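Local coordinates for protein [2Fe-2S] ferredoxin (Aquifex aeolicus, PDB 1M2D) that carries electrons as a homodimeric iron-sulfur protein of thioredoxin-like fold, holding one [2Fe-2S] cluster per chain, at residues Val6-Gln11 with Gln32-Lys37; Arg28-Ala33 with Glu80-Ile85; Gly62-Val67 with Gly71-Gln76. The protein carries 1 engineered substitution. All coordinates share one frame; numbering follows the deposited sequence.

Contact 1: residues Val6-Gln11 with Gln32-Lys37. With FES (Fe2/s2 (inorganic) cluster), chain C.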
ATOM      1  N   VAL A   6      -1.394   5.255   5.212  1.00  8.70           N
ATOM      2  CA  VAL A   6      -0.698   4.316   6.064  1.00  8.53           C
ATOM      3  C   VAL A   6      -0.943   2.906   5.515  1.00  8.67           C
ATOM      4  O   VAL A   6      -2.118   2.517   5.344  1.00 10.98           O
ATOM      5  CB  VAL A   6      -1.215   4.381   7.518  1.00  9.55           C
ATOM      6  CG1 VAL A   6      -0.477   3.403   8.396  1.00 11.63           C
ATOM      7  CG2 VAL A   6      -1.105   5.808   8.038  1.00 12.07           C
ATOM      8  N   PHE A   7       0.101   2.183   5.216  1.00  7.73           N
ATOM      9  CA  PHE A   7       0.051   0.827   4.707  1.00  7.74           C
ATOM     10  C   PHE A   7       0.558  -0.120   5.788  1.00  7.63           C
ATOM     11  O   PHE A   7       1.699   0.036   6.267  1.00  8.75           O
ATOM     12  CB  PHE A   7       0.923   0.712   3.452  1.00  7.64           C
ATOM     13  CG  PHE A   7       0.357   1.459   2.287  1.00  8.00           C
ATOM     14  CD1 PHE A   7       0.766   2.765   2.009  1.00  8.22           C
ATOM     15  CD2 PHE A   7      -0.638   0.905   1.477  1.00  8.25           C
ATOM     16  CE1 PHE A   7       0.226   3.471   0.955  1.00  9.11           C
ATOM     17  CE2 PHE A   7      -1.136   1.588   0.386  1.00  8.54           C
ATOM     18  CZ  PHE A   7      -0.699   2.876   0.111  1.00  8.50           C
ATOM     19  N   VAL A   8      -0.251  -1.087   6.156  1.00  7.76           N
ATOM     20  CA  VAL A   8       0.103  -2.070   7.180  1.00  8.01           C
ATOM     21  C   VAL A   8       0.159  -3.450   6.516  1.00  8.15           C
ATOM     22  O   VAL A   8      -0.834  -3.920   5.988  1.00  8.55           O
ATOM     23  CB  VAL A   8      -0.924  -2.103   8.323  1.00  9.17           C
ATOM     24  CG1 VAL A   8      -0.489  -3.091   9.382  1.00 10.06           C
ATOM     25  CG2 VAL A   8      -1.057  -0.728   8.925  1.00 10.14           C
ATOM     26  N   CYS A   9       1.342  -4.082   6.560  1.00  7.96           N
ATOM     27  CA  CYS A   9       1.453  -5.436   6.036  1.00  8.39           C
ATOM     28  C   CYS A   9       0.656  -6.381   6.946  1.00  8.39           C
ATOM     29  O   CYS A   9       0.935  -6.444   8.137  1.00  9.42           O
ATOM     30  CB  CYS A   9       2.892  -5.858   5.957  1.00  8.71           C
ATOM     31  SG  CYS A   9       3.037  -7.570   5.359  1.00  8.98           S
ATOM     32  N   VAL A  10      -0.307  -7.103   6.361  1.00  8.78           N
ATOM     33  CA  VAL A  10      -1.113  -8.063   7.058  1.00  9.45           C
ATOM     34  C   VAL A  10      -0.860  -9.498   6.542  1.00 10.24           C
ATOM     35  O   VAL A  10      -1.633 -10.403   6.851  1.00 12.53           O
ATOM     36  CB  VAL A  10      -2.619  -7.736   7.051  1.00 10.41           C
ATOM     37  CG1 VAL A  10      -2.854  -6.400   7.749  1.00 12.26           C
ATOM     38  CG2 VAL A  10      -3.161  -7.718   5.629  1.00 11.44           C
ATOM     39  N   GLN A  11       0.204  -9.670   5.764  1.00  9.94           N
ATOM     40  CA  GLN A  11       0.561 -10.960   5.201  1.00 10.57           C
ATOM     41  C   GLN A  11       0.767 -12.003   6.266  1.00 10.82           C
ATOM     42  O   GLN A  11       1.469 -11.795   7.243  1.00 11.19           O
ATOM     43  CB  GLN A  11       1.866 -10.789   4.455  1.00 11.74           C
ATOM     44  CG  GLN A  11       2.420 -12.020   3.743  1.00 11.56           C
ATOM     45  CD  GLN A  11       1.808 -12.260   2.396  1.00 13.10           C
ATOM     46  OE1 GLN A  11       1.838 -11.356   1.521  1.00 13.14           O
ATOM     47  NE2 GLN A  11       1.230 -13.440   2.202  1.00 17.51           N
ATOM     48  N   GLN A  32      -5.816  -3.296  13.000  1.00 15.05           N
ATOM     49  CA  GLN A  32      -7.045  -3.086  13.760  1.00 18.24           C
ATOM     50  C   GLN A  32      -6.902  -1.826  14.640  1.00 18.32           C
ATOM     51  O   GLN A  32      -7.808  -1.022  14.724  1.00 19.81           O
ATOM     52  CB  GLN A  32      -7.334  -4.280  14.630  1.00 24.02           C
ATOM     53  CG  GLN A  32      -8.439  -4.411  15.665  1.00 46.94           C
ATOM     54  CD  GLN A  32      -8.503  -5.907  15.977  1.00 54.28           C
ATOM     55  OE1 GLN A  32      -7.536  -6.420  16.550  1.00 77.48           O
ATOM     56  NE2 GLN A  32      -9.550  -6.604  15.555  1.00 65.88           N
ATOM     57  N   ALA A  33      -5.793  -1.664  15.315  1.00 17.09           N
ATOM     58  CA  ALA A  33      -5.579  -0.510  16.197  1.00 14.57           C
ATOM     59  C   ALA A  33      -5.556   0.801  15.408  1.00 14.49           C
ATOM     60  O   ALA A  33      -6.172   1.781  15.863  1.00 16.17           O
ATOM     61  CB  ALA A  33      -4.325  -0.653  17.003  1.00 15.96           C
ATOM     62  N   PHE A  34      -4.936   0.794  14.256  1.00 14.29           N
ATOM     63  CA  PHE A  34      -5.017   1.977  13.387  1.00 15.49           C
ATOM     64  C   PHE A  34      -6.454   2.287  12.932  1.00 17.65           C
ATOM     65  O   PHE A  34      -6.907   3.387  13.043  1.00 18.54           O
ATOM     66  CB  PHE A  34      -4.140   1.916  12.122  1.00 14.77           C
ATOM     67  CG  PHE A  34      -2.676   2.276  12.317  1.00 13.72           C
ATOM     68  CD1 PHE A  34      -1.679   1.332  12.296  1.00 13.03           C
ATOM     69  CD2 PHE A  34      -2.311   3.615  12.484  1.00 13.94           C
ATOM     70  CE1 PHE A  34      -0.334   1.625  12.406  1.00 12.97           C
ATOM     71  CE2 PHE A  34      -0.970   3.908  12.593  1.00 14.28           C
ATOM     72  CZ  PHE A  34       0.016   2.942  12.556  1.00 12.97           C
ATOM     73  N   MET A  35      -7.134   1.250  12.474  1.00 21.40           N
ATOM     74  CA  MET A  35      -8.549   1.421  12.139  1.00 23.61           C
ATOM     75  C   MET A  35      -9.390   1.902  13.333  1.00 23.54           C
ATOM     76  O   MET A  35     -10.230   2.786  13.172  1.00 33.52           O
ATOM     77  CB  MET A  35      -9.144   0.128  11.588  1.00 22.28           C
ATOM     78  CG  MET A  35      -8.485  -0.239  10.281  1.00 21.92           C
ATOM     79  SD  MET A  35      -8.859   0.880   8.885  1.00 27.86           S
ATOM     80  CE  MET A  35     -10.461   0.244   8.371  1.00 32.27           C
ATOM     81  N   GLU A  36      -9.212   1.359  14.545  1.00 25.25           N
ATOM     82  CA  GLU A  36      -9.991   1.867  15.682  1.00 26.03           C
ATOM     83  C   GLU A  36      -9.661   3.324  15.961  1.00 23.67           C
ATOM     84  O   GLU A  36     -10.520   4.135  16.322  1.00 31.69           O
ATOM     85  CB  GLU A  36      -9.749   1.028  16.931  1.00 28.41           C
ATOM     86  CG  GLU A  36     -10.264  -0.391  16.762  1.00 41.49           C
ATOM     87  CD  GLU A  36      -9.879  -1.240  17.959  1.00 44.94           C
ATOM     88  OE1 GLU A  36     -10.240  -2.426  17.847  1.00 47.06           O
ATOM     89  OE2 GLU A  36      -9.259  -0.706  18.907  1.00 56.47           O
ATOM     90  N   LYS A  37      -8.415   3.746  15.797  1.00 22.72           N
ATOM     91  CA  LYS A  37      -8.155   5.174  16.013  1.00 22.58           C
ATOM     92  C   LYS A  37      -8.751   6.088  14.947  1.00 24.19           C
ATOM     93  O   LYS A  37      -9.419   7.073  15.261  1.00 33.84           O
ATOM     94  CB  LYS A  37      -6.654   5.417  16.021  1.00 22.90           C
ATOM     95  CG  LYS A  37      -5.932   4.827  17.220  1.00 23.32           C
ATOM     96  CD  LYS A  37      -6.309   5.601  18.486  1.00 25.38           C
ATOM     97  CE  LYS A  37      -5.243   6.646  18.760  1.00 28.87           C
ATOM     98  NZ  LYS A  37      -5.355   7.208  20.141  1.00 42.03           N
TER
HETATM   99 FE1  FES C 201       5.117  -8.209   6.111  1.00  8.99          FE
HETATM  100 FE2  FES C 201       6.942  -9.457   4.566  1.00  9.75          FE
HETATM  101  S1  FES C 201       5.220 -10.374   5.649  1.00 10.18           S
HETATM  102  S2  FES C 201       6.860  -7.273   5.115  1.00  9.13           S

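Contact 2: residues Arg28-Ala33 with Glu80-Ile85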
ATOM      1  N   ARG A  28      -1.942  -7.945  12.342  1.00 12.90           N
ATOM      2  CA  ARG A  28      -3.390  -7.674  12.117  1.00 13.77           C
ATOM      3  C   ARG A  28      -3.947  -6.904  13.294  1.00 14.21           C
ATOM      4  O   ARG A  28      -4.862  -6.139  13.100  1.00 15.58           O
ATOM      5  CB  ARG A  28      -4.130  -8.976  11.823  1.00 18.22           C
ATOM      6  CG  ARG A  28      -3.556  -9.477  10.473  1.00 22.31           C
ATOM      7  CD  ARG A  28      -4.227 -10.733  10.083  1.00 23.25           C
ATOM      8  NE  ARG A  28      -3.652 -11.108   8.797  1.00 17.45           N
ATOM      9  CZ  ARG A  28      -4.141 -12.211   8.265  1.00 15.94           C
ATOM     10  NH1 ARG A  28      -5.056 -12.920   8.885  1.00 23.94           N
ATOM     11  NH2 ARG A  28      -3.668 -12.632   7.093  1.00 17.39           N
ATOM     12  N   GLU A  29      -3.393  -7.099  14.503  1.00 14.69           N
ATOM     13  CA  GLU A  29      -3.792  -6.287  15.649  1.00 15.35           C
ATOM     14  C   GLU A  29      -3.298  -4.836  15.513  1.00 13.60           C
ATOM     15  O   GLU A  29      -3.963  -3.893  15.957  1.00 14.28           O
ATOM     16  CB  GLU A  29      -3.298  -6.886  16.956  1.00 17.86           C
ATOM     17  CG  GLU A  29      -4.086  -8.160  17.187  1.00 20.92           C
ATOM     18  CD  GLU A  29      -3.534  -9.331  16.484  1.00 20.40           C
ATOM     19  OE1 GLU A  29      -2.484  -9.353  15.829  1.00 30.05           O
ATOM     20  OE2 GLU A  29      -4.276 -10.335  16.624  1.00 47.21           O
ATOM     21  N   VAL A  30      -2.183  -4.620  14.874  1.00 12.46           N
ATOM     22  CA  VAL A  30      -1.685  -3.288  14.506  1.00 11.29           C
ATOM     23  C   VAL A  30      -2.660  -2.587  13.561  1.00 11.79           C
ATOM     24  O   VAL A  30      -3.074  -1.459  13.748  1.00 12.32           O
ATOM     25  CB  VAL A  30      -0.298  -3.344  13.902  1.00 10.83           C
ATOM     26  CG1 VAL A  30       0.151  -1.984  13.363  1.00 11.31           C
ATOM     27  CG2 VAL A  30       0.678  -3.831  14.953  1.00 12.19           C
ATOM     28  N   PHE A  31      -3.037  -3.305  12.493  1.00 11.93           N
ATOM     29  CA  PHE A  31      -3.961  -2.792  11.491  1.00 12.30           C
ATOM     30  C   PHE A  31      -5.262  -2.423  12.191  1.00 13.79           C
ATOM     31  O   PHE A  31      -5.854  -1.359  12.025  1.00 14.93           O
ATOM     32  CB  PHE A  31      -4.200  -3.802  10.365  1.00 12.57           C
ATOM     33  CG  PHE A  31      -5.255  -3.404   9.375  1.00 13.29           C
ATOM     34  CD1 PHE A  31      -5.012  -2.378   8.470  1.00 13.21           C
ATOM     35  CD2 PHE A  31      -6.491  -4.023   9.339  1.00 17.07           C
ATOM     36  CE1 PHE A  31      -5.978  -1.979   7.585  1.00 13.92           C
ATOM     37  CE2 PHE A  31      -7.478  -3.593   8.458  1.00 18.28           C
ATOM     38  CZ  PHE A  31      -7.234  -2.586   7.613  1.00 14.72           C
ATOM     39  N   GLN A  32      -5.816  -3.296  13.000  1.00 15.05           N
ATOM     40  CA  GLN A  32      -7.045  -3.086  13.760  1.00 18.24           C
ATOM     41  C   GLN A  32      -6.902  -1.826  14.640  1.00 18.32           C
ATOM     42  O   GLN A  32      -7.808  -1.022  14.724  1.00 19.81           O
ATOM     43  CB  GLN A  32      -7.334  -4.280  14.630  1.00 24.02           C
ATOM     44  CG  GLN A  32      -8.439  -4.411  15.665  1.00 46.94           C
ATOM     45  CD  GLN A  32      -8.503  -5.907  15.977  1.00 54.28           C
ATOM     46  OE1 GLN A  32      -7.536  -6.420  16.550  1.00 77.48           O
ATOM     47  NE2 GLN A  32      -9.550  -6.604  15.555  1.00 65.88           N
ATOM     48  N   ALA A  33      -5.793  -1.664  15.315  1.00 17.09           N
ATOM     49  CA  ALA A  33      -5.579  -0.510  16.197  1.00 14.57           C
ATOM     50  C   ALA A  33      -5.556   0.801  15.408  1.00 14.49           C
ATOM     51  O   ALA A  33      -6.172   1.781  15.863  1.00 16.17           O
ATOM     52  CB  ALA A  33      -4.325  -0.653  17.003  1.00 15.96           C
ATOM     53  N   GLU A  80       0.467  -1.471  20.788  1.00 15.60           N
ATOM     54  CA  GLU A  80       0.693  -0.447  21.806  1.00 17.68           C
ATOM     55  C   GLU A  80       1.450   0.761  21.291  1.00 16.14           C
ATOM     56  O   GLU A  80       1.483   1.784  21.965  1.00 20.42           O
ATOM     57  CB  GLU A  80       1.497  -1.026  22.992  1.00 21.56           C
ATOM     58  CG  GLU A  80       0.762  -2.112  23.740  1.00 24.99           C
ATOM     59  CD  GLU A  80       0.817  -3.520  23.217  1.00 25.37           C
ATOM     60  OE1 GLU A  80       1.254  -3.823  22.108  1.00 20.00           O
ATOM     61  OE2 GLU A  80       0.357  -4.414  23.977  1.00 31.56           O
ATOM     62  N   ASP A  81       2.067   0.679  20.109  1.00 14.10           N
ATOM     63  CA  ASP A  81       2.766   1.791  19.516  1.00 13.96           C
ATOM     64  C   ASP A  81       1.862   2.617  18.603  1.00 11.97           C
ATOM     65  O   ASP A  81       2.292   3.715  18.194  1.00 12.65           O
ATOM     66  CB  ASP A  81       3.912   1.269  18.635  1.00 12.61           C
ATOM     67  CG  ASP A  81       4.935   0.564  19.477  1.00 13.71           C
ATOM     68  OD1 ASP A  81       5.339   1.132  20.534  1.00 16.38           O
ATOM     69  OD2 ASP A  81       5.393  -0.502  19.050  1.00 13.59           O
ATOM     70  N   VAL A  82       0.698   2.141  18.256  1.00 12.19           N
ATOM     71  CA  VAL A  82      -0.125   2.835  17.268  1.00 12.39           C
ATOM     72  C   VAL A  82      -0.511   4.230  17.783  1.00 12.02           C
ATOM     73  O   VAL A  82      -0.481   5.192  17.023  1.00 11.97           O
ATOM     74  CB  VAL A  82      -1.326   1.977  16.890  1.00 13.87           C
ATOM     75  CG1 VAL A  82      -2.334   2.799  16.083  1.00 14.96           C
ATOM     76  CG2 VAL A  82      -0.833   0.762  16.094  1.00 14.20           C
ATOM     77  N   ASP A  83      -0.825   4.371  19.072  1.00 13.28           N
ATOM     78  CA  ASP A  83      -1.184   5.690  19.543  1.00 14.03           C
ATOM     79  C   ASP A  83      -0.064   6.707  19.341  1.00 12.83           C
ATOM     80  O   ASP A  83      -0.323   7.820  18.938  1.00 12.88           O
ATOM     81  CB  ASP A  83      -1.506   5.675  21.023  1.00 20.58           C
ATOM     82  CG  ASP A  83      -2.842   5.080  21.325  1.00 31.30           C
ATOM     83  OD1 ASP A  83      -3.678   4.935  20.437  1.00 37.37           O
ATOM     84  OD2 ASP A  83      -2.799   4.816  22.545  1.00 42.60           O
ATOM     85  N   GLU A  84       1.177   6.303  19.633  1.00 13.28           N
ATOM     86  CA  GLU A  84       2.285   7.259  19.473  1.00 11.96           C
ATOM     87  C   GLU A  84       2.431   7.618  18.027  1.00 10.62           C
ATOM     88  O   GLU A  84       2.691   8.787  17.668  1.00 11.48           O
ATOM     89  CB  GLU A  84       3.574   6.689  20.063  1.00 14.07           C
ATOM     90  CG  GLU A  84       4.667   7.711  20.111  1.00 13.95           C
ATOM     91  CD  GLU A  84       6.020   7.253  20.648  1.00 16.24           C
ATOM     92  OE1 GLU A  84       6.132   6.106  21.103  1.00 18.32           O
ATOM     93  OE2 GLU A  84       6.971   8.060  20.639  1.00 18.57           O
ATOM     94  N   ILE A  85       2.335   6.638  17.106  1.00 10.66           N
ATOM     95  CA  ILE A  85       2.469   6.993  15.691  1.00 10.10           C
ATOM     96  C   ILE A  85       1.338   7.934  15.279  1.00  9.81           C
ATOM     97  O   ILE A  85       1.593   8.906  14.556  1.00 10.18           O
ATOM     98  CB  ILE A  85       2.488   5.706  14.831  1.00  9.73           C
ATOM     99  CG1 ILE A  85       3.721   4.845  15.104  1.00 11.10           C
ATOM    100  CG2 ILE A  85       2.345   6.067  13.351  1.00 10.95           C
ATOM    101  CD1 ILE A  85       3.700   3.457  14.497  1.00 12.37           C
TER

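Contact 3: residues Gly62-Val67 with Gly71-Gln76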
ATOM      1  N   GLY A  62       9.400  -6.925  10.814  1.00 10.99           N
ATOM      2  CA  GLY A  62       8.041  -6.636  10.978  1.00 11.02           C
ATOM      3  C   GLY A  62       7.498  -6.637  12.375  1.00 10.92           C
ATOM      4  O   GLY A  62       8.209  -7.054  13.322  1.00 11.87           O
ATOM      5  N   PRO A  63       6.258  -6.236  12.585  1.00 10.08           N
ATOM      6  CA  PRO A  63       5.307  -5.666  11.605  1.00  9.69           C
ATOM      7  C   PRO A  63       5.789  -4.399  10.925  1.00  8.54           C
ATOM      8  O   PRO A  63       6.291  -3.488  11.567  1.00  9.39           O
ATOM      9  CB  PRO A  63       4.086  -5.378  12.411  1.00 10.37           C
ATOM     10  CG  PRO A  63       4.121  -6.428  13.475  1.00 11.58           C
ATOM     11  CD  PRO A  63       5.578  -6.446  13.897  1.00 11.42           C
ATOM     12  N   VAL A  64       5.671  -4.404   9.609  1.00  8.69           N
ATOM     13  CA  VAL A  64       6.065  -3.304   8.716  1.00  8.55           C
ATOM     14  C   VAL A  64       4.866  -2.395   8.459  1.00  7.85           C
ATOM     15  O   VAL A  64       3.793  -2.867   8.034  1.00  8.81           O
ATOM     16  CB  VAL A  64       6.646  -3.847   7.407  1.00  9.10           C
ATOM     17  CG1 VAL A  64       7.022  -2.698   6.495  1.00 10.01           C
ATOM     18  CG2 VAL A  64       7.872  -4.725   7.684  1.00  9.93           C
ATOM     19  N   VAL A  65       5.061  -1.098   8.689  1.00  8.22           N
ATOM     20  CA  VAL A  65       4.063  -0.069   8.454  1.00  8.14           C
ATOM     21  C   VAL A  65       4.738   1.040   7.664  1.00  8.04           C
ATOM     22  O   VAL A  65       5.795   1.500   8.092  1.00  9.78           O
ATOM     23  CB  VAL A  65       3.482   0.466   9.784  1.00  9.06           C
ATOM     24  CG1 VAL A  65       2.526   1.598   9.492  1.00  9.85           C
ATOM     25  CG2 VAL A  65       2.860  -0.681  10.544  1.00  9.85           C
ATOM     26  N   VAL A  66       4.151   1.475   6.554  1.00  7.83           N
ATOM     27  CA  VAL A  66       4.759   2.515   5.721  1.00  7.92           C
ATOM     28  C   VAL A  66       3.797   3.678   5.603  1.00  7.95           C
ATOM     29  O   VAL A  66       2.609   3.478   5.349  1.00  9.03           O
ATOM     30  CB  VAL A  66       5.128   1.939   4.339  1.00  9.44           C
ATOM     31  CG1 VAL A  66       5.847   3.026   3.528  1.00 11.33           C
ATOM     32  CG2 VAL A  66       5.942   0.673   4.512  1.00  9.73           C
ATOM     33  N   VAL A  67       4.305   4.883   5.766  1.00  8.30           N
ATOM     34  CA  VAL A  67       3.523   6.087   5.688  1.00  8.08           C
ATOM     35  C   VAL A  67       3.955   6.905   4.478  1.00  8.33           C
ATOM     36  O   VAL A  67       5.131   7.313   4.400  1.00  8.57           O
ATOM     37  CB  VAL A  67       3.607   6.952   6.970  1.00  9.03           C
ATOM     38  CG1 VAL A  67       2.715   8.160   6.876  1.00 10.41           C
ATOM     39  CG2 VAL A  67       3.266   6.090   8.183  1.00 10.18           C
ATOM     40  N   GLY A  71       7.164   8.615   3.038  1.00 10.29           N
ATOM     41  CA  GLY A  71       8.140   7.582   2.827  1.00 11.66           C
ATOM     42  C   GLY A  71       8.840   7.025   4.030  1.00  9.63           C
ATOM     43  O   GLY A  71      10.003   6.585   3.982  1.00 11.79           O
ATOM     44  N   VAL A  72       8.135   7.057   5.170  1.00  9.04           N
ATOM     45  CA  VAL A  72       8.669   6.538   6.417  1.00  8.53           C
ATOM     46  C   VAL A  72       8.265   5.088   6.550  1.00  8.00           C
ATOM     47  O   VAL A  72       7.070   4.746   6.528  1.00  8.83           O
ATOM     48  CB  VAL A  72       8.143   7.338   7.611  1.00  9.77           C
ATOM     49  CG1 VAL A  72       8.516   6.681   8.907  1.00 11.17           C
ATOM     50  CG2 VAL A  72       8.662   8.767   7.546  1.00 11.93           C
ATOM     51  N   TRP A  73       9.242   4.210   6.681  1.00  8.19           N
ATOM     52  CA  TRP A  73       9.045   2.781   6.929  1.00  7.98           C
ATOM     53  C   TRP A  73       9.314   2.526   8.389  1.00  7.97           C
ATOM     54  O   TRP A  73      10.397   2.829   8.890  1.00  9.01           O
ATOM     55  CB  TRP A  73       9.993   1.920   6.080  1.00  8.45           C
ATOM     56  CG  TRP A  73       9.699   1.976   4.594  1.00  8.67           C
ATOM     57  CD1 TRP A  73       9.671   3.048   3.772  1.00 10.28           C
ATOM     58  CD2 TRP A  73       9.390   0.824   3.781  1.00  8.69           C
ATOM     59  NE1 TRP A  73       9.356   2.660   2.495  1.00 10.46           N
ATOM     60  CE2 TRP A  73       9.171   1.303   2.476  1.00  9.45           C
ATOM     61  CE3 TRP A  73       9.259  -0.529   4.040  1.00  9.90           C
ATOM     62  CZ2 TRP A  73       8.835   0.442   1.440  1.00 10.87           C
ATOM     63  CZ3 TRP A  73       8.937  -1.404   2.998  1.00 11.06           C
ATOM     64  CH2 TRP A  73       8.733  -0.891   1.708  1.00 11.40           C
ATOM     65  N   TYR A  74       8.332   1.948   9.071  1.00  7.82           N
ATOM     66  CA  TYR A  74       8.434   1.482  10.436  1.00  8.04           C
ATOM     67  C   TYR A  74       8.564  -0.024  10.460  1.00  7.83           C
ATOM     68  O   TYR A  74       7.931  -0.721   9.668  1.00  8.50           O
ATOM     69  CB  TYR A  74       7.175   1.892  11.193  1.00  8.38           C
ATOM     70  CG  TYR A  74       6.959   3.344  11.461  1.00  8.29           C
ATOM     71  CD1 TYR A  74       5.845   4.031  10.984  1.00  8.87           C
ATOM     72  CD2 TYR A  74       7.867   4.039  12.265  1.00  9.06           C
ATOM     73  CE1 TYR A  74       5.649   5.367  11.261  1.00  8.84           C
ATOM     74  CE2 TYR A  74       7.633   5.365  12.571  1.00  9.38           C
ATOM     75  CZ  TYR A  74       6.529   6.023  12.077  1.00  8.98           C
ATOM     76  OH  TYR A  74       6.301   7.308  12.374  1.00 10.41           O
ATOM     77  N   GLY A  75       9.319  -0.504  11.451  1.00  8.11           N
ATOM     78  CA  GLY A  75       9.389  -1.914  11.765  1.00  8.90           C
ATOM     79  C   GLY A  75       9.090  -2.198  13.209  1.00  8.94           C
ATOM     80  O   GLY A  75       9.061  -1.289  14.055  1.00  9.68           O
ATOM     81  N   GLN A  76       8.832  -3.458  13.480  1.00  9.73           N
ATOM     82  CA  GLN A  76       8.597  -3.955  14.834  1.00 10.48           C
ATOM     83  C   GLN A  76       7.426  -3.286  15.517  1.00 10.55           C
ATOM     84  O   GLN A  76       7.428  -3.113  16.734  1.00 12.10           O
ATOM     85  CB  GLN A  76       9.845  -3.869  15.729  1.00 11.91           C
ATOM     86  CG  GLN A  76      11.043  -4.481  15.066  1.00 13.92           C
ATOM     87  CD  GLN A  76      12.199  -4.299  16.057  1.00 14.90           C
ATOM     88  OE1 GLN A  76      12.575  -5.200  16.725  1.00 16.58           O
ATOM     89  NE2 GLN A  76      12.695  -3.058  16.154  1.00 17.73           N
TER

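Contact 1: residues Val6-Gln11 with Gln32-Lys37
V6 and V8 reach from the same side of strand 4-9 to the ring of F34. The two valines use it differently. V6 sets CG1 squarely over one face, 4.2 Å from the F34 ring centroid and only 10° off the normal, a CH-pi contact. V8 comes in obliquely with CG2, which lies 4.0 Å from CD1 of F34. With V8 CG1 anti to the backbone N (chi1 -178°), CG2 is the branch placed beside that N, and it is the one that meets the ring. F34 in turn has CG anti to its carbonyl carbon (chi1 -81°), which carries the phenyl group out from helix 27-40 to the strand. The interface is small, 110 Å² over both sides, and purely apolar. V65, V82 and I85 pack on F34 as well, so the ring sits in a core shared by the sheet and a second helix.

F7 and C9 point to the other side of the strand. The F7 ring stacks on F7 of the second subunit. C9 SG binds FE1 of the cluster at 2.3 Å, and C22 supplies the second protein sulfur on that iron. Just beyond the strand, Q11 turns its backbone N back onto C9 SG, a 3.5 Å hydrogen bond that would probably draw some electron density from the thiolate, while CB of Q11 lies 3.6 Å from S1 of the cluster. The Q11 side chain bonds through OE1 to the backbone N of C55, which like C9 and C22 binds the cluster. A strand joined through helix 27-40 to its parallel neighbour 48-53 is the beta-alpha-beta unit of the thioredoxin fold, here with a cluster cysteine at the end of its first strand.

Contact 2: residues Arg28-Ala33 with Glu80-Ile85
V82 of helix 82-91 rests against V30 and A33, one turn apart on helix 27-40, and its three side-chain carbons each find something there. V82 CB comes first, 4.0 Å from CB of A33, methyl group against methine. From there the side chain forks. V82 CG1, anti to the backbone N (chi1 169°), runs along the A33 backbone and lies 3.9 Å from the carbonyl C of A33. V82 CG2 takes the other path, down between A33 and the residue one turn earlier. This CG2 of V82 meets A33 CB at 3.9 Å and also touches the backbone O of V30. Beyond that O, V82 CG2 comes 4.0 Å from CG1 of V30, the two valine side chains crossing at a slant. The small A33 is consistent with the close approach of the backbones, 6.5 Å between CA of A33 and CA of V82.

The side chains that meet are all apolar, two carbonyls lie against the V82 methyls, and the charges lie around them. D83, next to V82, forms a salt bridge with K37, one turn beyond A33, so the two helices are also tied at their outer side. D81 and E84 both form salt bridges with R98, which joins this part of the chain to the region near the last strand. Two helices lying on one face of a central sheet and touching each other is the layout of helices in the thioredoxin fold.

Contact 3: residues Gly62-Val67 with Gly71-Gln76
V66 and W73 pair across the beta hairpin of the thioredoxin fold, just after cis-P63, where that fold keeps its cis-proline. W73 has CG anti to its carbonyl carbon (chi1 -68°), and its indole lies alongside V66. V66, with CG1 anti to its backbone N (chi1 -176°), turns both methyls to it. V66 CG2 stands over the six-membered ring of W73, 3.6 Å from the centroid and 18° off the normal, a CH-pi contact. V66 CG1 lies nearer the pyrrole side, 3.7 Å from W73 NE1, and V64 CG1 comes obliquely to W73 CE3 at 4.0 Å. V64 also touches the cluster. The indole meets H5 of the second subunit, so an alanine here would probably take the aromatic surface off both V66 methyls and cost the dimer that ring contact.

The opposite face of the hairpin carries V65, V67, V72 and Y74. V72 CG1 lies over the Y74 ring near its rim, while V67 CG2 approaches Y74 CE1 obliquely; the Y74 hydroxyl is hydrogen-bonded to H89 ND1 and V96 N. At the turn, V67 O faces both G71 and V72, a G1 bulge: it takes V72 N at 3.1 Å and, weakly and far from straight, G71 N at 2.8 Å.

How the contacts relate
Contacts 1 and 2 share Q32 and A33 of helix 27-40 and lie about 7 Å apart between centres, with F34 CD2 meeting V82 CG1 at 3.7 Å. Contact 3 adds the sheet beneath. Its strand 65-68 lies beside strand 4-9, with F7 N 2.8 Å from V66 O, while V65 CG2 comes 4.1 Å from V30 CG1 and Y74 CE1 4.0 Å from I85 CG2. Contacts 1 and 3 both reach the cluster, through C9, Q11 and V64, the V64 side chain being about 4 Å from it, and C9 N lies 3.1 Å from V64 O. Contact 2 stands back, with the V30 side chain about 11 Å from the cluster.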